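Local coordinates for protein SAM-dependent methyltransferase (Anabaena variabilis ATCC 29413, PDB 3GGD) that probably transfers a methyl group from S-adenosyl-L-methionine to an acceptor substrate and binds the product S-adenosyl-L-homocysteine, at residues G133-I137 / I194-F199; V139-E143 / D203-Y207; Q216-Q222 / A233-W239. All coordinates share one frame; numbering follows the deposited sequence.

Contact 1 of 3, residues G133-I137 / I194-F199. With SAH (S-adenosyl-L-homocysteine), chain E.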
loop_
_atom_site.group_PDB
_atom_site.type_symbol
_atom_site.label_atom_id
_atom_site.label_comp_id
_atom_site.label_asym_id
_atom_site.label_seq_id
_atom_site.Cartn_x
_atom_site.Cartn_y
_atom_site.Cartn_z
ATOM N N GLY A 133 0.327 -1.653 1.228
ATOM C CA GLY A 133 1.521 -2.232 0.626
ATOM C C GLY A 133 1.948 -3.539 1.247
ATOM O O GLY A 133 2.844 -4.189 0.724
ATOM N N PHE A 134 1.282 -3.989 2.317
ATOM C CA PHE A 134 1.769 -5.159 3.064
ATOM C C PHE A 134 0.817 -6.368 3.105
ATOM O O PHE A 134 1.261 -7.526 3.062
ATOM C CB PHE A 134 2.044 -4.715 4.507
ATOM C CG PHE A 134 3.425 -5.110 5.050
ATOM C CD1 PHE A 134 3.897 -6.387 4.953
ATOM C CD2 PHE A 134 4.188 -4.188 5.738
ATOM C CE1 PHE A 134 5.134 -6.741 5.482
ATOM C CE2 PHE A 134 5.447 -4.529 6.270
ATOM C CZ PHE A 134 5.908 -5.815 6.130
ATOM N N HIS A 135 -0.490 -6.106 3.213
ATOM C CA HIS A 135 -1.454 -7.171 3.529
ATOM C C HIS A 135 -1.490 -8.247 2.441
ATOM O O HIS A 135 -1.684 -9.425 2.743
ATOM C CB HIS A 135 -2.840 -6.586 3.742
ATOM C CG HIS A 135 -3.495 -6.159 2.465
ATOM N ND1 HIS A 135 -4.285 -7.003 1.718
ATOM C CD2 HIS A 135 -3.434 -4.997 1.777
ATOM C CE1 HIS A 135 -4.694 -6.378 0.627
ATOM N NE2 HIS A 135 -4.180 -5.164 0.629
ATOM N N HIS A 136 -1.251 -7.864 1.186
ATOM C CA HIS A 136 -1.277 -8.835 0.085
ATOM C C HIS A 136 0.037 -9.601 -0.090
ATOM O O HIS A 136 0.097 -10.551 -0.894
ATOM C CB HIS A 136 -1.621 -8.126 -1.229
ATOM C CG HIS A 136 -0.720 -6.975 -1.506
ATOM N ND1 HIS A 136 0.559 -7.133 -2.008
ATOM C CD2 HIS A 136 -0.901 -5.645 -1.324
ATOM C CE1 HIS A 136 1.121 -5.943 -2.122
ATOM N NE2 HIS A 136 0.261 -5.031 -1.703
ATOM N N ILE A 137 1.096 -9.192 0.616
ATOM C CA ILE A 137 2.378 -9.881 0.501
ATOM C C ILE A 137 2.293 -11.266 1.142
ATOM O O ILE A 137 1.847 -11.412 2.289
ATOM C CB ILE A 137 3.549 -9.054 1.124
ATOM C CG1 ILE A 137 3.683 -7.683 0.434
ATOM C CG2 ILE A 137 4.898 -9.838 1.072
ATOM C CD1 ILE A 137 4.304 -7.676 -0.980
ATOM N N ILE A 194 -2.854 -12.702 -7.188
ATOM C CA ILE A 194 -2.764 -11.805 -6.017
ATOM C C ILE A 194 -3.999 -12.013 -5.144
ATOM O O ILE A 194 -5.109 -12.263 -5.667
ATOM C CB ILE A 194 -2.687 -10.323 -6.469
ATOM C CG1 ILE A 194 -1.398 -10.094 -7.302
ATOM C CG2 ILE A 194 -2.773 -9.333 -5.271
ATOM C CD1 ILE A 194 -1.457 -8.917 -8.307
ATOM N N ARG A 195 -3.795 -11.971 -3.823
ATOM C CA ARG A 195 -4.874 -12.163 -2.851
ATOM C C ARG A 195 -4.773 -11.120 -1.760
ATOM O O ARG A 195 -3.680 -10.754 -1.343
ATOM C CB ARG A 195 -4.808 -13.532 -2.185
ATOM C CG ARG A 195 -4.979 -14.705 -3.134
ATOM C CD ARG A 195 -6.414 -14.800 -3.619
ATOM N NE ARG A 195 -6.633 -15.927 -4.545
ATOM C CZ ARG A 195 -6.499 -15.883 -5.869
ATOM N NH1 ARG A 195 -6.139 -14.779 -6.507
ATOM N NH2 ARG A 195 -6.742 -16.957 -6.561
ATOM N N PRO A 196 -5.921 -10.645 -1.283
ATOM C CA PRO A 196 -5.897 -9.749 -0.137
ATOM C C PRO A 196 -5.534 -10.581 1.077
ATOM O O PRO A 196 -5.815 -11.786 1.109
ATOM C CB PRO A 196 -7.350 -9.260 -0.035
ATOM C CG PRO A 196 -8.148 -10.365 -0.593
ATOM C CD PRO A 196 -7.295 -10.984 -1.691
ATOM N N GLY A 197 -4.944 -9.935 2.077
ATOM C CA GLY A 197 -4.606 -10.603 3.323
ATOM C C GLY A 197 -4.870 -9.702 4.511
ATOM O O GLY A 197 -5.658 -8.746 4.423
ATOM N N ILE A 198 -4.178 -10.007 5.615
ATOM C CA ILE A 198 -4.398 -9.387 6.941
ATOM C C ILE A 198 -3.083 -8.845 7.537
ATOM O O ILE A 198 -2.108 -9.581 7.573
ATOM C CB ILE A 198 -4.954 -10.472 7.920
ATOM C CG1 ILE A 198 -6.241 -11.123 7.370
ATOM C CG2 ILE A 198 -5.213 -9.897 9.334
ATOM C CD1 ILE A 198 -6.539 -12.526 7.960
ATOM N N PHE A 199 -3.055 -7.591 8.017
ATOM C CA PHE A 199 -1.899 -7.050 8.714
ATOM C C PHE A 199 -2.388 -6.469 10.049
ATOM O O PHE A 199 -3.371 -5.719 10.083
ATOM C CB PHE A 199 -1.186 -5.996 7.865
ATOM C CG PHE A 199 0.184 -5.662 8.353
ATOM C CD1 PHE A 199 0.371 -4.648 9.279
ATOM C CD2 PHE A 199 1.273 -6.375 7.913
ATOM C CE1 PHE A 199 1.618 -4.342 9.741
ATOM C CE2 PHE A 199 2.552 -6.093 8.378
ATOM C CZ PHE A 199 2.727 -5.062 9.278
HETATM N N SAH E . -0.542 2.629 -2.432
HETATM C CA SAH E . -1.300 2.587 -3.710
HETATM C CB SAH E . -1.383 1.178 -4.335
HETATM C CG SAH E . -1.964 0.019 -3.505
HETATM S SD SAH E . -2.072 -1.526 -4.426
HETATM C C SAH E . -2.705 3.149 -3.549
HETATM O O SAH E . -3.338 3.562 -4.554
HETATM O OXT SAH E . -3.242 3.178 -2.442
HETATM C "C5'" SAH E . -0.570 -2.318 -3.927
HETATM C "C4'" SAH E . 0.678 -1.772 -4.682
HETATM O "O4'" SAH E . 1.869 -2.441 -4.201
HETATM C "C3'" SAH E . 0.707 -1.979 -6.207
HETATM O "O3'" SAH E . 0.944 -0.775 -6.916
HETATM C "C2'" SAH E . 1.874 -2.932 -6.440
HETATM O "O2'" SAH E . 2.492 -2.870 -7.742
HETATM C "C1'" SAH E . 2.787 -2.604 -5.274
HETATM N N9 SAH E . 3.765 -3.655 -4.971
HETATM C C8 SAH E . 3.491 -4.988 -4.940
HETATM N N7 SAH E . 4.595 -5.675 -4.601
HETATM C C5 SAH E . 5.592 -4.755 -4.426
HETATM C C6 SAH E . 7.016 -4.838 -4.120
HETATM N N6 SAH E . 7.517 -6.083 -3.947
HETATM N N1 SAH E . 7.757 -3.722 -4.053
HETATM C C2 SAH E . 7.183 -2.497 -4.277
HETATM N N3 SAH E . 5.890 -2.377 -4.580
HETATM C C4 SAH E . 5.071 -3.441 -4.692
HETATM O O HOH W 1 -0.919 -11.843 -3.071
#
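His135 and Gly197 hold the two loops together through one nearly straight hydrogen bond: the backbone N-H of Gly197 points at ND1 of His135 over 3.0 Å, with an angle of 179° at the hydrogen, and meets the imidazole in the plane of its ring. The ring can present this edge because CG lies between the backbone N and the carbonyl carbon (chi1 74°), which folds the imidazole back alongside 194-199. Pro196 meets the same edge, its CA 3.7 Å from His135 CE1. Gly197 is well placed, since a side chain there would run into His135 O. His136 lays CB against Arg195 O at 3.3 Å, while its ring swings off toward the ligand, where NE2 comes within 3.6 Å of C5' of S-adenosyl-L-homocysteine. NE2 also makes a weak hydrogen bond to Thr132 O, and Trp19 meets the ring. A water bridges the loops, 2.7 Å from His136 O and accepting from Arg195 N at 3.0 Å. At the other end two phenyl rings suit a buried apolar place. CE2 of Phe199 sits over the centre of the Phe134 face, 3.6 Å from Phe134 CG, with the planes inclined at 31°. The carboxylate of Glu163 accepts bonds from the backbone N-H groups of Gly133, Phe134 and His135. With ND1 accepting from Gly197 N and NE2 hydrogen-bonded to an unidentified molecule, probably from the crystallisation liquor, the His135 ring is likely to be held against rotation, consistent with a place beside the S-adenosyl-L-homocysteine pocket, to which His136 belongs.

Contact 2 of 3, residues V139-E143 / D203-Y207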
loop_
_atom_site.group_PDB
_atom_site.type_symbol
_atom_site.label_atom_id
_atom_site.label_comp_id
_atom_site.label_asym_id
_atom_site.label_seq_id
_atom_site.Cartn_x
_atom_site.Cartn_y
_atom_site.Cartn_z
ATOM N N VAL A 139 2.986 -14.248 3.372
ATOM C CA VAL A 139 3.544 -14.191 4.731
ATOM C C VAL A 139 5.023 -14.552 4.774
ATOM O O VAL A 139 5.804 -13.875 5.446
ATOM C CB VAL A 139 2.694 -15.039 5.716
ATOM C CG1 VAL A 139 3.415 -15.244 7.070
ATOM C CG2 VAL A 139 1.355 -14.319 5.908
ATOM N N GLU A 140 5.411 -15.556 3.996
ATOM C CA GLU A 140 6.802 -15.984 3.960
ATOM C C GLU A 140 7.770 -14.978 3.286
ATOM O O GLU A 140 8.969 -15.148 3.365
ATOM C CB GLU A 140 6.937 -17.368 3.321
ATOM C CG GLU A 140 6.599 -17.392 1.826
ATOM C CD GLU A 140 5.081 -17.546 1.467
ATOM O OE1 GLU A 140 4.133 -17.376 2.328
ATOM O OE2 GLU A 140 4.885 -17.863 0.257
ATOM N N LYS A 141 7.251 -13.927 2.655
ATOM C CA LYS A 141 8.077 -12.913 2.041
ATOM C C LYS A 141 8.039 -11.594 2.782
ATOM O O LYS A 141 8.739 -10.651 2.403
ATOM C CB LYS A 141 7.636 -12.725 0.590
ATOM C CG LYS A 141 8.042 -13.962 -0.235
ATOM C CD LYS A 141 7.232 -14.051 -1.481
ATOM C CE LYS A 141 7.628 -15.300 -2.385
ATOM N NZ LYS A 141 6.527 -15.497 -3.440
ATOM N N ARG A 142 7.238 -11.522 3.838
ATOM C CA ARG A 142 7.029 -10.259 4.542
ATOM C C ARG A 142 8.269 -9.701 5.237
ATOM O O ARG A 142 8.418 -8.492 5.314
ATOM C CB ARG A 142 5.874 -10.359 5.544
ATOM C CG ARG A 142 4.515 -10.381 4.851
ATOM C CD ARG A 142 3.369 -10.556 5.838
ATOM N NE ARG A 142 2.060 -10.465 5.164
ATOM C CZ ARG A 142 0.896 -10.298 5.800
ATOM N NH1 ARG A 142 0.864 -10.202 7.129
ATOM N NH2 ARG A 142 -0.235 -10.217 5.101
ATOM N N GLU A 143 9.138 -10.570 5.721
ATOM C CA GLU A 143 10.334 -10.119 6.411
ATOM C C GLU A 143 11.232 -9.312 5.458
ATOM O O GLU A 143 11.846 -8.364 5.884
ATOM C CB GLU A 143 11.073 -11.315 7.053
ATOM C CG GLU A 143 12.547 -11.048 7.476
ATOM C CD GLU A 143 12.756 -10.010 8.637
ATOM O OE1 GLU A 143 11.789 -9.620 9.347
ATOM O OE2 GLU A 143 13.934 -9.605 8.842
ATOM N N ASP A 203 1.686 -7.993 13.810
ATOM C CA ASP A 203 2.652 -7.999 12.714
ATOM C C ASP A 203 3.681 -6.874 12.858
ATOM O O ASP A 203 4.805 -7.019 12.394
ATOM C CB ASP A 203 1.976 -7.922 11.332
ATOM C CG ASP A 203 1.236 -9.214 10.960
ATOM O OD1 ASP A 203 1.791 -10.334 11.141
ATOM O OD2 ASP A 203 0.086 -9.101 10.470
ATOM N N ILE A 204 3.291 -5.741 13.447
ATOM C CA ILE A 204 4.248 -4.648 13.691
ATOM C C ILE A 204 5.317 -5.177 14.671
ATOM O O ILE A 204 6.488 -4.981 14.463
ATOM C CB ILE A 204 3.616 -3.387 14.289
ATOM C CG1 ILE A 204 2.587 -2.760 13.337
ATOM C CG2 ILE A 204 4.732 -2.374 14.679
ATOM C CD1 ILE A 204 3.146 -2.235 12.058
ATOM N N GLU A 205 4.909 -5.866 15.715
ATOM C CA GLU A 205 5.869 -6.454 16.649
ATOM C C GLU A 205 6.749 -7.536 16.012
ATOM O O GLU A 205 7.945 -7.644 16.314
ATOM C CB GLU A 205 5.149 -7.020 17.865
ATOM C CG GLU A 205 6.058 -7.730 18.871
ATOM C CD GLU A 205 7.130 -6.814 19.504
ATOM O OE1 GLU A 205 6.936 -5.586 19.574
ATOM O OE2 GLU A 205 8.165 -7.338 19.976
ATOM N N LEU A 206 6.162 -8.332 15.124
ATOM C CA LEU A 206 6.851 -9.448 14.497
ATOM C C LEU A 206 7.925 -8.926 13.549
ATOM O O LEU A 206 9.065 -9.376 13.624
ATOM C CB LEU A 206 5.858 -10.350 13.737
ATOM C CG LEU A 206 6.381 -11.564 12.967
ATOM C CD1 LEU A 206 7.148 -12.563 13.866
ATOM C CD2 LEU A 206 5.222 -12.308 12.247
ATOM N N TYR A 207 7.565 -8.003 12.655
ATOM C CA TYR A 207 8.502 -7.522 11.644
ATOM C C TYR A 207 9.327 -6.322 12.059
ATOM O O TYR A 207 10.415 -6.094 11.477
ATOM C CB TYR A 207 7.796 -7.228 10.292
ATOM C CG TYR A 207 7.095 -8.458 9.766
ATOM C CD1 TYR A 207 7.815 -9.590 9.428
ATOM C CD2 TYR A 207 5.695 -8.517 9.705
ATOM C CE1 TYR A 207 7.171 -10.758 9.012
ATOM C CE2 TYR A 207 5.029 -9.681 9.288
ATOM C CZ TYR A 207 5.767 -10.789 8.946
ATOM O OH TYR A 207 5.111 -11.923 8.541
HETATM O O HOH W 2 2.421 -11.801 9.038
HETATM O O HOH W 3 11.809 -6.820 9.096
#
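Glu143 and Tyr207 bring the backbones nearest, CA to CA 6.1 Å, between helix 142-153 and helix 201-207. Arg142 N bonds Val139 O, and in the second segment Tyr207 N bonds Asp203 O. Tyr207 reaches across, its CZ 3.4 Å from CB of Arg142. CD of Arg142 lies 3.5 Å from Tyr207 OH, so that the arginine stem crosses the phenol end obliquely. Arg142 has CG anti to the carbonyl carbon (chi1 -74°) and runs extended from there to NE. This long side chain suits its place, offering an apolar stem to the phenol and several N-H groups to loop carbonyls: NE bonds Ile137 O and NH1 bonds Ile198 O. NH1 also makes a long salt bridge to Asp203 OD2, 3.6 Å, with guanidinium and carboxylate planes 82° apart; OD2 is held more firmly by Thr200 N. One water bridges the three polar groups, 2.6 Å from Asp203 OD1 and 2.7 Å from Tyr207 OH, and weakly bound to Arg142 NH1. A second lies 2.8 Å from Glu143 OE1 and also bonds Tyr207 O. The guanidinium is thus held mainly by carbonyl dipoles, while Asp203, at long range and through water, probably offsets part of its charge.

Contact 3 of 3, residues Q216-Q222 / A233-W239. With EDO (1,2-ethanediol), chain R; EDO (1,2-ethanediol), chain L.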
loop_
_atom_site.group_PDB
_atom_site.type_symbol
_atom_site.label_atom_id
_atom_site.label_comp_id
_atom_site.label_asym_id
_atom_site.label_seq_id
_atom_site.Cartn_x
_atom_site.Cartn_y
_atom_site.Cartn_z
ATOM N N GLN A 216 -1.786 4.452 16.652
ATOM C CA GLN A 216 -2.395 3.402 15.825
ATOM C C GLN A 216 -3.884 3.444 15.907
ATOM O O GLN A 216 -4.433 4.049 16.813
ATOM C CB GLN A 216 -1.937 2.004 16.257
ATOM C CG GLN A 216 -2.362 1.562 17.640
ATOM C CD GLN A 216 -1.926 0.106 17.905
ATOM O OE1 GLN A 216 -2.439 -0.827 17.271
ATOM N NE2 GLN A 216 -0.972 -0.084 18.807
ATOM N N GLY A 217 -4.544 2.759 14.980
ATOM C CA GLY A 217 -6.003 2.618 15.069
ATOM C C GLY A 217 -6.477 1.597 14.049
ATOM O O GLY A 217 -5.686 0.823 13.505
ATOM N N GLU A 218 -7.775 1.583 13.816
ATOM C CA GLU A 218 -8.420 0.661 12.883
ATOM C C GLU A 218 -9.246 1.386 11.800
ATOM O O GLU A 218 -8.698 1.890 10.801
ATOM C CB GLU A 218 -9.243 -0.336 13.677
ATOM C CG GLU A 218 -8.314 -1.189 14.550
ATOM C CD GLU A 218 -9.019 -2.270 15.340
ATOM O OE1 GLU A 218 -10.240 -2.257 15.392
ATOM O OE2 GLU A 218 -8.340 -3.136 15.926
ATOM N N GLY A 219 -10.536 1.472 11.986
ATOM C CA GLY A 219 -11.386 2.122 10.981
ATOM C C GLY A 219 -11.582 1.312 9.703
ATOM O O GLY A 219 -11.470 0.084 9.692
ATOM N N LEU A 220 -11.874 2.036 8.627
ATOM C CA LEU A 220 -12.262 1.457 7.356
ATOM C C LEU A 220 -11.263 1.788 6.251
ATOM O O LEU A 220 -10.506 2.782 6.331
ATOM C CB LEU A 220 -13.646 1.966 6.965
ATOM C CG LEU A 220 -14.769 1.676 7.966
ATOM C CD1 LEU A 220 -16.076 2.393 7.513
ATOM C CD2 LEU A 220 -14.998 0.148 8.237
ATOM N N PHE A 221 -11.236 0.921 5.239
ATOM C CA PHE A 221 -10.443 1.152 4.037
ATOM C C PHE A 221 -11.428 1.408 2.917
ATOM O O PHE A 221 -12.420 0.698 2.793
ATOM C CB PHE A 221 -9.574 -0.042 3.682
ATOM C CG PHE A 221 -8.674 0.215 2.522
ATOM C CD1 PHE A 221 -7.488 0.910 2.696
ATOM C CD2 PHE A 221 -9.022 -0.208 1.243
ATOM C CE1 PHE A 221 -6.658 1.184 1.602
ATOM C CE2 PHE A 221 -8.198 0.036 0.159
ATOM C CZ PHE A 221 -7.015 0.735 0.333
ATOM N N GLN A 222 -11.182 2.431 2.115
ATOM C CA GLN A 222 -12.138 2.784 1.067
ATOM C C GLN A 222 -11.808 2.221 -0.307
ATOM O O GLN A 222 -10.719 2.466 -0.842
ATOM C CB GLN A 222 -12.234 4.286 0.978
ATOM C CG GLN A 222 -12.640 4.920 2.279
ATOM C CD GLN A 222 -14.132 4.895 2.535
ATOM O OE1 GLN A 222 -14.965 4.970 1.606
ATOM N NE2 GLN A 222 -14.480 4.824 3.821
ATOM N N ALA A 233 -17.983 -0.452 -0.869
ATOM C CA ALA A 233 -17.457 -1.530 -0.017
ATOM C C ALA A 233 -16.235 -1.008 0.734
ATOM O O ALA A 233 -15.265 -0.495 0.123
ATOM C CB ALA A 233 -17.108 -2.766 -0.831
ATOM N N THR A 234 -16.293 -1.120 2.062
ATOM C CA THR A 234 -15.238 -0.616 2.926
ATOM C C THR A 234 -14.754 -1.710 3.915
ATOM O O THR A 234 -15.268 -1.829 5.029
ATOM C CB THR A 234 -15.713 0.608 3.744
ATOM O OG1 THR A 234 -16.804 0.219 4.577
ATOM C CG2 THR A 234 -16.132 1.798 2.865
ATOM N N PRO A 235 -13.769 -2.501 3.508
ATOM C CA PRO A 235 -13.222 -3.507 4.423
ATOM C C PRO A 235 -12.526 -2.910 5.658
ATOM O O PRO A 235 -12.120 -1.739 5.654
ATOM C CB PRO A 235 -12.196 -4.251 3.561
ATOM C CG PRO A 235 -11.849 -3.287 2.445
ATOM C CD PRO A 235 -13.102 -2.506 2.195
ATOM N N PRO A 236 -12.378 -3.721 6.720
ATOM C CA PRO A 236 -11.742 -3.225 7.943
ATOM C C PRO A 236 -10.268 -2.956 7.729
ATOM O O PRO A 236 -9.584 -3.717 7.026
ATOM C CB PRO A 236 -11.968 -4.350 8.948
ATOM C CG PRO A 236 -12.184 -5.592 8.125
ATOM C CD PRO A 236 -12.825 -5.125 6.844
ATOM N N ALA A 237 -9.799 -1.865 8.341
ATOM C CA ALA A 237 -8.427 -1.374 8.209
ATOM C C ALA A 237 -7.688 -1.457 9.538
ATOM O O ALA A 237 -8.282 -1.571 10.611
ATOM C CB ALA A 237 -8.419 0.068 7.682
ATOM N N PHE A 238 -6.374 -1.450 9.436
ATOM C CA PHE A 238 -5.472 -1.327 10.555
ATOM C C PHE A 238 -4.478 -0.277 10.106
ATOM O O PHE A 238 -3.965 -0.363 8.982
ATOM C CB PHE A 238 -4.680 -2.624 10.839
ATOM C CG PHE A 238 -3.492 -2.405 11.727
ATOM C CD1 PHE A 238 -3.648 -2.276 13.078
ATOM C CD2 PHE A 238 -2.230 -2.250 11.200
ATOM C CE1 PHE A 238 -2.589 -2.026 13.899
ATOM C CE2 PHE A 238 -1.146 -2.010 12.041
ATOM C CZ PHE A 238 -1.359 -1.882 13.394
ATOM N N TRP A 239 -4.178 0.684 10.978
ATOM C CA TRP A 239 -3.156 1.691 10.666
ATOM C C TRP A 239 -2.298 1.999 11.876
ATOM O O TRP A 239 -2.722 1.819 13.042
ATOM C CB TRP A 239 -3.776 3.006 10.099
ATOM C CG TRP A 239 -4.628 3.747 11.045
ATOM C CD1 TRP A 239 -5.984 3.646 11.152
ATOM C CD2 TRP A 239 -4.224 4.716 12.030
ATOM N NE1 TRP A 239 -6.445 4.477 12.128
ATOM C CE2 TRP A 239 -5.396 5.156 12.679
ATOM C CE3 TRP A 239 -2.997 5.260 12.411
ATOM C CZ2 TRP A 239 -5.383 6.097 13.715
ATOM C CZ3 TRP A 239 -2.983 6.196 13.432
ATOM C CH2 TRP A 239 -4.170 6.615 14.064
HETATM C C1 EDO R . -9.344 4.456 15.156
HETATM O O1 EDO R . -9.735 3.207 15.703
HETATM C C2 EDO R . -9.650 4.363 13.669
HETATM O O2 EDO R . -9.175 5.526 13.023
HETATM C C1 EDO L . -8.722 4.685 3.538
HETATM O O1 EDO L . -9.170 4.766 2.173
HETATM C C2 EDO L . -7.580 5.693 3.852
HETATM O O2 EDO L . -6.488 5.691 2.881
#
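Gly217 and Trp239 form an antiparallel hydrogen-bonded pair: Gly217 N gives to Trp239 O at 2.8 Å, and Trp239 N gives to Gly217 O at 2.9 Å. Farther along, Ala237 N reaches Gly219 O at 2.9 Å and Phe221 N reaches Pro235 O at 2.8 Å, the latter nearly in line with the carbonyl. Pro235 has no N-H but offers its O to Phe221; Pro236 is backbone-bonded to Gly165. Phe238 turns its backbone to Glu163, and Gln222 OE1 is taken by Arg41. Two ethanediol molecules, probably from the crystallisation liquor, serve further donors: one takes Glu218 N on O1 and Trp239 NE1 on O2 (NE1 to O2 3.1 Å); O1 of the other accepts from Gln222 N. The indole, with CG between the backbone N and the carbonyl carbon (chi1 65°), lies back over the neighbouring strand, and CA of Gly217 stands over its five-membered ring, 3.8 Å from the centroid. Glycine suits the place, because a CB would run into Trp239 CZ2. Arg49 makes a cation-pi contact with the Trp239 indole. With an alanine here the face over Gly217 would be gone, which would probably expose that backbone and leave Arg49 without its aromatic mate. Strands 211-217 and 237-244 end the 3-2-1-4-5-7-6 sheet, whose antiparallel seventh strand, inserted between fifth and sixth, marks the Rossmann-like fold of class I methyltransferases.

In the fold
Contacts 1 and 2 interlock, their segments alternating along the chain and their centres 11 Å apart. Arg142 ties them, NE lying 3.0 Å from Ile137 O and NH1 3.1 Å from Ile198 O, so a residue of contact 2 braces both loops of contact 1. Contact 3 follows later in the chain, its centre 13 Å from that of contact 1 and 19 Å from that of contact 2. Phe238 is its link to both, with CB 3.4 Å from Phe199 O and its ring against Ile204. Contact 1 touches S-adenosyl-L-homocysteine through His136, whereas the Arg142 side chain stays about 10 Å from it at the nearest atoms. Contact 3 approaches through Phe221, whose side chain is about 3 Å, nearest atoms, from that of ligand-binding Arg131.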